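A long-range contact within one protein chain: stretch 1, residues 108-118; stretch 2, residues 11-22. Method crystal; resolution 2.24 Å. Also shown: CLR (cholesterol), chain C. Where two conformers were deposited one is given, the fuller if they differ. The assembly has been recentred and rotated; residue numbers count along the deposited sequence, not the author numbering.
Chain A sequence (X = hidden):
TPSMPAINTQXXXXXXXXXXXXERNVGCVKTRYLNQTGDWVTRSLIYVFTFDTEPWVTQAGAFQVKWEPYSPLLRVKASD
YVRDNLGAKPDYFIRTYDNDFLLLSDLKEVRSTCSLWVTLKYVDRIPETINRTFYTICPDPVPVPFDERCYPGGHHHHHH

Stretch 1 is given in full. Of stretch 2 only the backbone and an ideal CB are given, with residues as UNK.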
ATOM      1  N   LYS A 108     -14.766  -8.175  -1.566  1.00 62.51           N
ATOM      2  CA  LYS A 108     -16.066  -8.344  -2.230  1.00 65.00           C
ATOM      3  C   LYS A 108     -16.060  -8.567  -3.757  1.00 71.32           C
ATOM      4  O   LYS A 108     -17.107  -8.943  -4.298  1.00 72.31           O
ATOM      5  CB  LYS A 108     -16.974  -7.144  -1.900  1.00 68.80           C
ATOM      6  CG  LYS A 108     -17.307  -7.031  -0.406  1.00 91.56           C
ATOM      7  CD  LYS A 108     -18.136  -5.787  -0.094  1.00107.42           C
ATOM      8  CE  LYS A 108     -18.503  -5.673   1.371  1.00122.71           C
ATOM      9  NZ  LYS A 108     -17.390  -5.126   2.195  1.00131.06           N
ATOM     10  N   GLU A 109     -14.932  -8.362  -4.446  1.00 67.32           N
ATOM     11  CA  GLU A 109     -14.879  -8.591  -5.891  1.00 67.35           C
ATOM     12  C   GLU A 109     -14.537 -10.068  -6.182  1.00 70.08           C
ATOM     13  O   GLU A 109     -13.642 -10.619  -5.529  1.00 69.74           O
ATOM     14  CB  GLU A 109     -13.826  -7.681  -6.530  1.00 69.35           C
ATOM     15  CG  GLU A 109     -14.162  -6.202  -6.457  1.00 85.51           C
ATOM     16  CD  GLU A 109     -12.994  -5.277  -6.762  1.00108.56           C
ATOM     17  OE1 GLU A 109     -11.843  -5.626  -6.405  1.00 85.34           O
ATOM     18  OE2 GLU A 109     -13.234  -4.186  -7.332  1.00101.89           O
ATOM     19  N   VAL A 110     -15.250 -10.711  -7.155  1.00 65.99           N
ATOM     20  CA  VAL A 110     -14.969 -12.110  -7.563  1.00 64.57           C
ATOM     21  C   VAL A 110     -13.596 -12.138  -8.228  1.00 62.40           C
ATOM     22  O   VAL A 110     -12.795 -12.995  -7.900  1.00 63.08           O
ATOM     23  CB  VAL A 110     -16.070 -12.775  -8.457  1.00 70.11           C
ATOM     24  CG1 VAL A 110     -16.220 -12.090  -9.829  1.00 70.52           C
ATOM     25  CG2 VAL A 110     -15.785 -14.268  -8.648  1.00 70.30           C
ATOM     26  N   ARG A 111     -13.310 -11.167  -9.108  1.00 54.06           N
ATOM     27  CA  ARG A 111     -12.003 -11.009  -9.750  1.00 52.71           C
ATOM     28  C   ARG A 111     -11.282  -9.994  -8.849  1.00 53.65           C
ATOM     29  O   ARG A 111     -11.231  -8.800  -9.105  1.00 55.27           O
ATOM     30  CB  ARG A 111     -12.184 -10.541 -11.199  1.00 52.66           C
ATOM     31  CG  ARG A 111     -10.998 -10.783 -12.086  1.00 63.76           C
ATOM     32  CD  ARG A 111     -11.422 -10.865 -13.538  1.00 67.31           C
ATOM     33  NE  ARG A 111     -10.257 -11.000 -14.407  1.00 60.48           N
ATOM     34  CZ  ARG A 111      -9.453 -10.005 -14.759  1.00 67.82           C
ATOM     35  NH1 ARG A 111      -9.689  -8.764 -14.338  1.00 52.62           N
ATOM     36  NH2 ARG A 111      -8.405 -10.238 -15.535  1.00 56.45           N
ATOM     37  N   SER A 112     -10.826 -10.484  -7.718  1.00 46.70           N
ATOM     38  CA  SER A 112     -10.272  -9.660  -6.660  1.00 44.81           C
ATOM     39  C   SER A 112      -9.026  -8.808  -7.033  1.00 45.77           C
ATOM     40  O   SER A 112      -7.997  -9.378  -7.392  1.00 44.46           O
ATOM     41  CB  SER A 112      -9.951 -10.543  -5.475  1.00 46.35           C
ATOM     42  OG  SER A 112      -9.554  -9.744  -4.387  1.00 56.86           O
ATOM     43  N   THR A 113      -9.122  -7.460  -6.881  1.00 37.68           N
ATOM     44  CA  THR A 113      -8.006  -6.568  -7.160  1.00 36.74           C
ATOM     45  C   THR A 113      -6.980  -6.694  -6.040  1.00 39.52           C
ATOM     46  O   THR A 113      -7.333  -6.940  -4.889  1.00 39.40           O
ATOM     47  CB  THR A 113      -8.430  -5.119  -7.376  1.00 38.61           C
ATOM     48  OG1 THR A 113      -9.005  -4.609  -6.191  1.00 38.40           O
ATOM     49  CG2 THR A 113      -9.348  -4.948  -8.582  1.00 36.33           C
ATOM     50  N   CYS A 114      -5.748  -6.414  -6.394  1.00 36.41           N
ATOM     51  CA  CYS A 114      -4.620  -6.555  -5.475  0.50 36.35           C
ATOM     52  C   CYS A 114      -3.712  -5.343  -5.437  1.00 36.57           C
ATOM     53  O   CYS A 114      -3.675  -4.549  -6.350  1.00 34.98           O
ATOM     54  CB  CYS A 114      -3.818  -7.816  -5.810  0.50 37.62           C
ATOM     55  SG  CYS A 114      -2.316  -7.499  -6.782  0.50 42.16           S
ATOM     56  N   SER A 115      -2.916  -5.273  -4.362  1.00 31.02           N
ATOM     57  CA  SER A 115      -1.895  -4.249  -4.127  1.00 29.86           C
ATOM     58  C   SER A 115      -0.708  -4.920  -3.407  1.00 33.57           C
ATOM     59  O   SER A 115      -0.904  -5.718  -2.479  1.00 31.03           O
ATOM     60  CB  SER A 115      -2.407  -3.014  -3.394  1.00 29.89           C
ATOM     61  OG  SER A 115      -2.878  -3.247  -2.088  1.00 30.20           O
ATOM     62  N   LEU A 116       0.502  -4.643  -3.906  1.00 29.32           N
ATOM     63  CA  LEU A 116       1.748  -5.153  -3.377  1.00 27.95           C
ATOM     64  C   LEU A 116       2.491  -3.978  -2.773  1.00 29.97           C
ATOM     65  O   LEU A 116       2.639  -2.959  -3.425  1.00 28.09           O
ATOM     66  CB  LEU A 116       2.578  -5.805  -4.497  1.00 27.28           C
ATOM     67  CG  LEU A 116       3.998  -6.242  -4.115  1.00 30.58           C
ATOM     68  CD1 LEU A 116       3.977  -7.352  -3.127  1.00 30.59           C
ATOM     69  CD2 LEU A 116       4.785  -6.596  -5.343  1.00 33.96           C
ATOM     70  N   TRP A 117       2.932  -4.132  -1.524  1.00 26.90           N
ATOM     71  CA  TRP A 117       3.632  -3.128  -0.743  1.00 26.32           C
ATOM     72  C   TRP A 117       4.942  -3.689  -0.304  1.00 29.40           C
ATOM     73  O   TRP A 117       5.011  -4.836   0.097  1.00 29.72           O
ATOM     74  CB  TRP A 117       2.799  -2.765   0.499  1.00 25.95           C
ATOM     75  CG  TRP A 117       1.429  -2.294   0.164  1.00 26.90           C
ATOM     76  CD1 TRP A 117       0.325  -3.069  -0.042  1.00 29.19           C
ATOM     77  CD2 TRP A 117       1.015  -0.934  -0.048  1.00 27.10           C
ATOM     78  NE1 TRP A 117      -0.727  -2.287  -0.450  1.00 28.69           N
ATOM     79  CE2 TRP A 117      -0.346  -0.968  -0.420  1.00 30.41           C
ATOM     80  CE3 TRP A 117       1.654   0.316   0.066  1.00 28.66           C
ATOM     81  CZ2 TRP A 117      -1.077   0.190  -0.676  1.00 30.79           C
ATOM     82  CZ3 TRP A 117       0.946   1.471  -0.281  1.00 29.52           C
ATOM     83  CH2 TRP A 117      -0.406   1.399  -0.643  1.00 30.36           C
ATOM     84  N   VAL A 118       5.990  -2.897  -0.403  1.00 28.17           N
ATOM     85  CA  VAL A 118       7.317  -3.285   0.011  1.00 27.34           C
ATOM     86  C   VAL A 118       7.919  -2.200   0.891  1.00 31.71           C
ATOM     87  O   VAL A 118       7.572  -1.032   0.759  1.00 30.00           O
ATOM     88  CB  VAL A 118       8.251  -3.605  -1.193  1.00 29.90           C
ATOM     89  CG1 VAL A 118       7.746  -4.793  -2.006  1.00 30.30           C
ATOM     90  CG2 VAL A 118       8.502  -2.390  -2.084  1.00 30.34           C
ATOM     91  N   UNK A  11       8.135   2.416   6.689  1.00 28.81           N
ATOM     92  CA  UNK A  11       7.353   2.977   5.592  1.00 28.21           C
ATOM     93  C   UNK A  11       7.164   1.911   4.531  1.00 31.21           C
ATOM     94  O   UNK A  11       8.110   1.186   4.230  1.00 30.29           O
ATOM     95  CB  UNK A  11       8.029   4.217   5.003  1.00 28.21           C
ATOM     96  N   UNK A  12       5.956   1.831   3.958  1.00 28.60           N
ATOM     97  CA  UNK A  12       5.631   0.884   2.898  1.00 27.96           C
ATOM     98  C   UNK A  12       5.361   1.636   1.607  1.00 31.02           C
ATOM     99  O   UNK A  12       4.688   2.649   1.622  1.00 30.77           O
ATOM    100  CB  UNK A  12       4.425   0.024   3.282  1.00 27.96           C
ATOM    101  N   UNK A  13       5.849   1.101   0.486  1.00 27.47           N
ATOM    102  CA  UNK A  13       5.732   1.685  -0.832  1.00 26.62           C
ATOM    103  C   UNK A  13       4.943   0.779  -1.735  1.00 30.03           C
ATOM    104  O   UNK A  13       5.207  -0.425  -1.769  1.00 26.58           O
ATOM    105  CB  UNK A  13       7.112   1.966  -1.430  1.00 26.62           C
ATOM    106  N   UNK A  14       4.014   1.373  -2.522  1.00 27.49           N
ATOM    107  CA  UNK A  14       3.203   0.626  -3.472  1.00 27.64           C
ATOM    108  C   UNK A  14       4.087   0.202  -4.640  1.00 28.60           C
ATOM    109  O   UNK A  14       4.706   1.037  -5.291  1.00 26.86           O
ATOM    110  CB  UNK A  14       2.013   1.457  -3.956  1.00 27.64           C
ATOM    111  N   UNK A  15       4.253  -1.097  -4.808  1.00 26.15           N
ATOM    112  CA  UNK A  15       5.135  -1.645  -5.849  1.00 26.85           C
ATOM    113  C   UNK A  15       4.349  -2.251  -7.006  1.00 30.07           C
ATOM    114  O   UNK A  15       4.902  -2.454  -8.074  1.00 30.19           O
ATOM    115  CB  UNK A  15       6.063  -2.704  -5.250  1.00 26.85           C
ATOM    116  N   UNK A  16       3.079  -2.558  -6.809  1.00 29.36           N
ATOM    117  CA  UNK A  16       2.288  -3.171  -7.863  1.00 29.30           C
ATOM    118  C   UNK A  16       0.831  -3.159  -7.484  1.00 31.52           C
ATOM    119  O   UNK A  16       0.524  -3.138  -6.306  1.00 29.43           O
ATOM    120  CB  UNK A  16       2.756  -4.601  -8.142  1.00 29.30           C
ATOM    121  N   UNK A  17      -0.062  -3.156  -8.483  1.00 28.22           N
ATOM    122  CA  UNK A  17      -1.499  -3.207  -8.262  1.00 28.99           C
ATOM    123  C   UNK A  17      -2.226  -3.721  -9.493  1.00 32.82           C
ATOM    124  O   UNK A  17      -1.647  -3.766 -10.566  1.00 33.27           O
ATOM    125  CB  UNK A  17      -2.029  -1.824  -7.877  1.00 28.99           C
ATOM    126  N   UNK A  18      -3.497  -4.075  -9.337  1.00 29.76           N
ATOM    127  CA  UNK A  18      -4.365  -4.494 -10.456  1.00 31.12           C
ATOM    128  C   UNK A  18      -4.728  -3.237 -11.260  1.00 36.41           C
ATOM    129  O   UNK A  18      -4.980  -2.206 -10.640  1.00 34.60           O
ATOM    130  CB  UNK A  18      -5.621  -5.209  -9.955  1.00 31.12           C
ATOM    131  N   UNK A  19      -4.685  -3.291 -12.606  1.00 35.72           N
ATOM    132  CA  UNK A  19      -4.982  -2.107 -13.470  1.00 37.23           C
ATOM    133  C   UNK A  19      -6.274  -1.378 -13.143  1.00 40.64           C
ATOM    134  O   UNK A  19      -6.315  -0.164 -13.217  1.00 39.78           O
ATOM    135  CB  UNK A  19      -5.046  -2.545 -14.935  1.00 37.23           C
ATOM    136  N   UNK A  20      -7.322  -2.099 -12.782  1.00 41.00           N
ATOM    137  CA  UNK A  20      -8.628  -1.503 -12.450  1.00 41.72           C
ATOM    138  C   UNK A  20      -8.549  -0.427 -11.339  1.00 44.01           C
ATOM    139  O   UNK A  20      -9.391   0.476 -11.305  1.00 42.23           O
ATOM    140  CB  UNK A  20      -9.592  -2.609 -12.015  1.00 41.72           C
ATOM    141  N   UNK A  21      -7.593  -0.567 -10.401  1.00 38.81           N
ATOM    142  CA  UNK A  21      -7.421   0.392  -9.310  1.00 38.32           C
ATOM    143  C   UNK A  21      -6.777   1.723  -9.738  1.00 41.33           C
ATOM    144  O   UNK A  21      -6.938   2.724  -9.025  1.00 41.16           O
ATOM    145  CB  UNK A  21      -6.570  -0.248  -8.211  1.00 38.32           C
ATOM    146  N   UNK A  22      -6.042   1.708 -10.867  1.00 38.04           N
ATOM    147  CA  UNK A  22      -5.260   2.801 -11.418  1.00 39.98           C
ATOM    148  C   UNK A  22      -5.916   4.186 -11.366  1.00 45.00           C
ATOM    149  O   UNK A  22      -7.012   4.351 -11.873  1.00 44.84           O
ATOM    150  CB  UNK A  22      -4.924   2.471 -12.874  1.00 39.98           C
TER
HETATM  151  C1  CLR C 575      -3.238   4.594  -5.543  1.00 37.63           C
HETATM  152  C2  CLR C 575      -3.141   5.011  -7.009  1.00 35.84           C
HETATM  153  C3  CLR C 575      -2.725   3.852  -7.888  1.00 33.56           C
HETATM  154  C4  CLR C 575      -3.683   2.691  -7.720  1.00 35.22           C
HETATM  155  C5  CLR C 575      -3.894   2.303  -6.272  1.00 33.45           C
HETATM  156  C6  CLR C 575      -3.796   1.033  -5.899  1.00 31.26           C
HETATM  157  C7  CLR C 575      -3.978   0.528  -4.503  1.00 31.73           C
HETATM  158  C8  CLR C 575      -4.674   1.542  -3.602  1.00 33.21           C
HETATM  159  C9  CLR C 575      -4.060   2.943  -3.828  1.00 32.55           C
HETATM  160  C10 CLR C 575      -4.224   3.439  -5.300  1.00 35.80           C
HETATM  161  C11 CLR C 575      -4.557   3.962  -2.787  1.00 32.72           C
HETATM  162  C12 CLR C 575      -4.436   3.474  -1.344  1.00 30.28           C
HETATM  163  C13 CLR C 575      -5.128   2.119  -1.113  1.00 32.40           C
HETATM  164  C14 CLR C 575      -4.521   1.138  -2.138  1.00 31.50           C
HETATM  165  C15 CLR C 575      -5.038  -0.229  -1.675  1.00 32.45           C
HETATM  166  C16 CLR C 575      -4.952  -0.127  -0.152  1.00 30.63           C
HETATM  167  C17 CLR C 575      -4.749   1.371   0.187  1.00 32.23           C
HETATM  168  C18 CLR C 575      -6.657   2.264  -1.251  1.00 35.00           C
HETATM  169  C19 CLR C 575      -5.659   3.929  -5.598  1.00 36.02           C
HETATM  170  C20 CLR C 575      -5.413   1.772   1.518  1.00 32.42           C
HETATM  171  C21 CLR C 575      -5.197   3.249   1.876  1.00 34.01           C
HETATM  172  C22 CLR C 575      -4.944   0.860   2.666  1.00 31.31           C
HETATM  173  C23 CLR C 575      -3.419   0.619   2.784  1.00 29.89           C
HETATM  174  C24 CLR C 575      -3.076  -0.263   3.946  1.00 29.65           C
HETATM  175  C25 CLR C 575      -1.672  -0.801   4.116  1.00 35.30           C
HETATM  176  C26 CLR C 575      -0.593  -0.525   3.100  1.00 34.58           C
HETATM  177  C27 CLR C 575      -1.151  -0.874   5.529  1.00 33.74           C
HETATM  178  O1  CLR C 575      -2.769   4.274  -9.258  1.00 34.98           O

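Position 11 has nothing of stretch 1 within 5.5 Å of its CB, so many residues would do; it is Thr11.

At position 12 the CB points sideways, 4.3 Å from Trp117 CE3, and the backbone is extended. An apolar side chain of moderate size would suit the flank of the strand beside Trp117. The residue is Leu12.

Position 13 pairs with Val118 through two backbone hydrogen bonds: the N of position 13 donates to Val118 O (2.8 Å) and its O accepts from Val118 N (2.9 Å). Its CB shares a face of the sheet with Val118, and beta-branched or aromatic residues tolerate such a strand well. Tyr13 sets its ring edge toward Val118 O.

At position 14 the CB projects to the face carrying Ser115 and Trp117, 3.8 Å from Trp117 CZ3, with the cholesterol beyond. An aliphatic side chain fits. Leu14 lays CD1 over the indole, 4.0 Å from the centroid of the six-membered ring, while its CD2 lies 3.9 Å from CLR C6. Cholesterol C26 covers the opposite indole face.

Position 15 lies in the bulge, with a psi of -18°. Its CB points toward stretch 1, 4.0 Å from Val118 CG2, so a small apolar residue suits. Ala15 rests its CB 4.1 Å from Leu116 CD2, and its N donates to Leu116 O (2.8 Å).

At position 16 an ideal CB would stand 3.8 Å from Leu116 CB, so alanine, glycine or another modest apolar residue would suit. The extended phi/psi of -169°/153° does not by itself demand glycine, and nothing visible fixes the choice. Gly16 accepts at its O from Leu116 N (2.8 Å); its own N makes only a weak bond, 3.4 Å, to Leu116 O.

Position 17 lies opposite Ser115 and faces the sterol; flat or apolar groups would fit. His17 places a ring face against CLR C4, while its ND1 donates to the O of position 18 (2.9 Å).

At position 18 the CB points toward stretch 1, 3.8 Å from Cys114 N, a donor that calls for a short side chain with an acceptor. Serine, threonine or aspartate could serve. Ser18 accepts at OG from Cys114 N (2.8 Å), and its own N donates to Cys114 O (3.0 Å).

Position 19 points away and is undemanding: Ser19.

Position 20 points toward stretch 1, with the carboxylate of Glu109 beyond Thr113, inviting lysine or arginine. Lys20 forms a salt bridge, NZ to Glu109 OE2, 2.8 Å.

Position 21 points toward Thr113; an aliphatic chain would suit. It is Leu21.

Position 22 is out of reach: Phe22.

Stretch 2 11-22: TLYLAGHSSKLF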
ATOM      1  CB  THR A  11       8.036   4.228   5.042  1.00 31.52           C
ATOM      2  OG1 THR A  11       8.118   5.185   6.080  1.00 33.11           O
ATOM      3  CG2 THR A  11       7.329   4.833   3.829  1.00 33.69           C
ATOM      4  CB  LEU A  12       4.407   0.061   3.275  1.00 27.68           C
ATOM      5  CG  LEU A  12       4.508  -0.876   4.452  1.00 32.24           C
ATOM      6  CD1 LEU A  12       3.123  -1.365   4.858  1.00 30.55           C
ATOM      7  CD2 LEU A  12       5.396  -2.086   4.096  1.00 37.58           C
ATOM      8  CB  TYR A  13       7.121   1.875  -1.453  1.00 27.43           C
ATOM      9  CG  TYR A  13       8.043   2.713  -0.604  1.00 28.33           C
ATOM     10  CD1 TYR A  13       8.774   2.145   0.441  1.00 29.14           C
ATOM     11  CD2 TYR A  13       8.140   4.081  -0.799  1.00 29.67           C
ATOM     12  CE1 TYR A  13       9.571   2.924   1.273  1.00 29.27           C
ATOM     13  CE2 TYR A  13       8.973   4.863  -0.016  1.00 30.63           C
ATOM     14  CZ  TYR A  13       9.671   4.290   1.040  1.00 37.34           C
ATOM     15  OH  TYR A  13      10.495   5.082   1.806  1.00 31.04           O
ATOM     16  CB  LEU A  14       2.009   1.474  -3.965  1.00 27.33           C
ATOM     17  CG  LEU A  14       1.044   0.776  -4.924  1.00 28.65           C
ATOM     18  CD1 LEU A  14       0.340  -0.372  -4.248  1.00 26.32           C
ATOM     19  CD2 LEU A  14       0.057   1.790  -5.490  1.00 30.83           C
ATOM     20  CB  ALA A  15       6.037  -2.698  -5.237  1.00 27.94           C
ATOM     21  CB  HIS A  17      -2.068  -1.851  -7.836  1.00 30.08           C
ATOM     22  CG  HIS A  17      -1.843  -0.766  -8.846  1.00 34.40           C
ATOM     23  ND1 HIS A  17      -2.710  -0.568  -9.907  1.00 36.56           N
ATOM     24  CD2 HIS A  17      -0.845   0.140  -8.930  1.00 35.83           C
ATOM     25  CE1 HIS A  17      -2.195   0.426 -10.605  1.00 35.58           C
ATOM     26  NE2 HIS A  17      -1.057   0.857 -10.067  1.00 35.64           N
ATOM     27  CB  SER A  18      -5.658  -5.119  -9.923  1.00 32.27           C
ATOM     28  OG  SER A  18      -5.402  -6.314  -9.220  1.00 38.51           O
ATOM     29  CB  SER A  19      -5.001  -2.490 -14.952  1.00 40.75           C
ATOM     30  OG  SER A  19      -6.077  -3.384 -15.166  1.00 58.88           O
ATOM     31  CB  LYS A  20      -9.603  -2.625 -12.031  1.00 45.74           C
ATOM     32  CG  LYS A  20     -10.964  -2.166 -11.523  1.00 70.65           C
ATOM     33  CD  LYS A  20     -11.936  -3.331 -11.351  1.00 85.61           C
ATOM     34  CE  LYS A  20     -13.327  -2.863 -10.988  1.00102.84           C
ATOM     35  NZ  LYS A  20     -13.955  -3.735  -9.958  1.00116.44           N
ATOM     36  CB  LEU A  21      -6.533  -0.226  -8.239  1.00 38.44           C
ATOM     37  CG  LEU A  21      -7.112  -1.431  -7.510  1.00 42.08           C
ATOM     38  CD1 LEU A  21      -6.083  -2.058  -6.660  1.00 40.88           C
ATOM     39  CD2 LEU A  21      -8.288  -1.055  -6.699  1.00 43.57           C
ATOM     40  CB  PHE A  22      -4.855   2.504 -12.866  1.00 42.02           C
ATOM     41  CG  PHE A  22      -3.936   3.553 -13.469  1.00 44.64           C
ATOM     42  CD1 PHE A  22      -2.585   3.568 -13.171  1.00 48.08           C
ATOM     43  CD2 PHE A  22      -4.420   4.493 -14.373  1.00 47.13           C
ATOM     44  CE1 PHE A  22      -1.733   4.528 -13.739  1.00 48.91           C
ATOM     45  CE2 PHE A  22      -3.566   5.455 -14.933  1.00 48.81           C
ATOM     46  CZ  PHE A  22      -2.225   5.443 -14.635  1.00 45.96           C
TER
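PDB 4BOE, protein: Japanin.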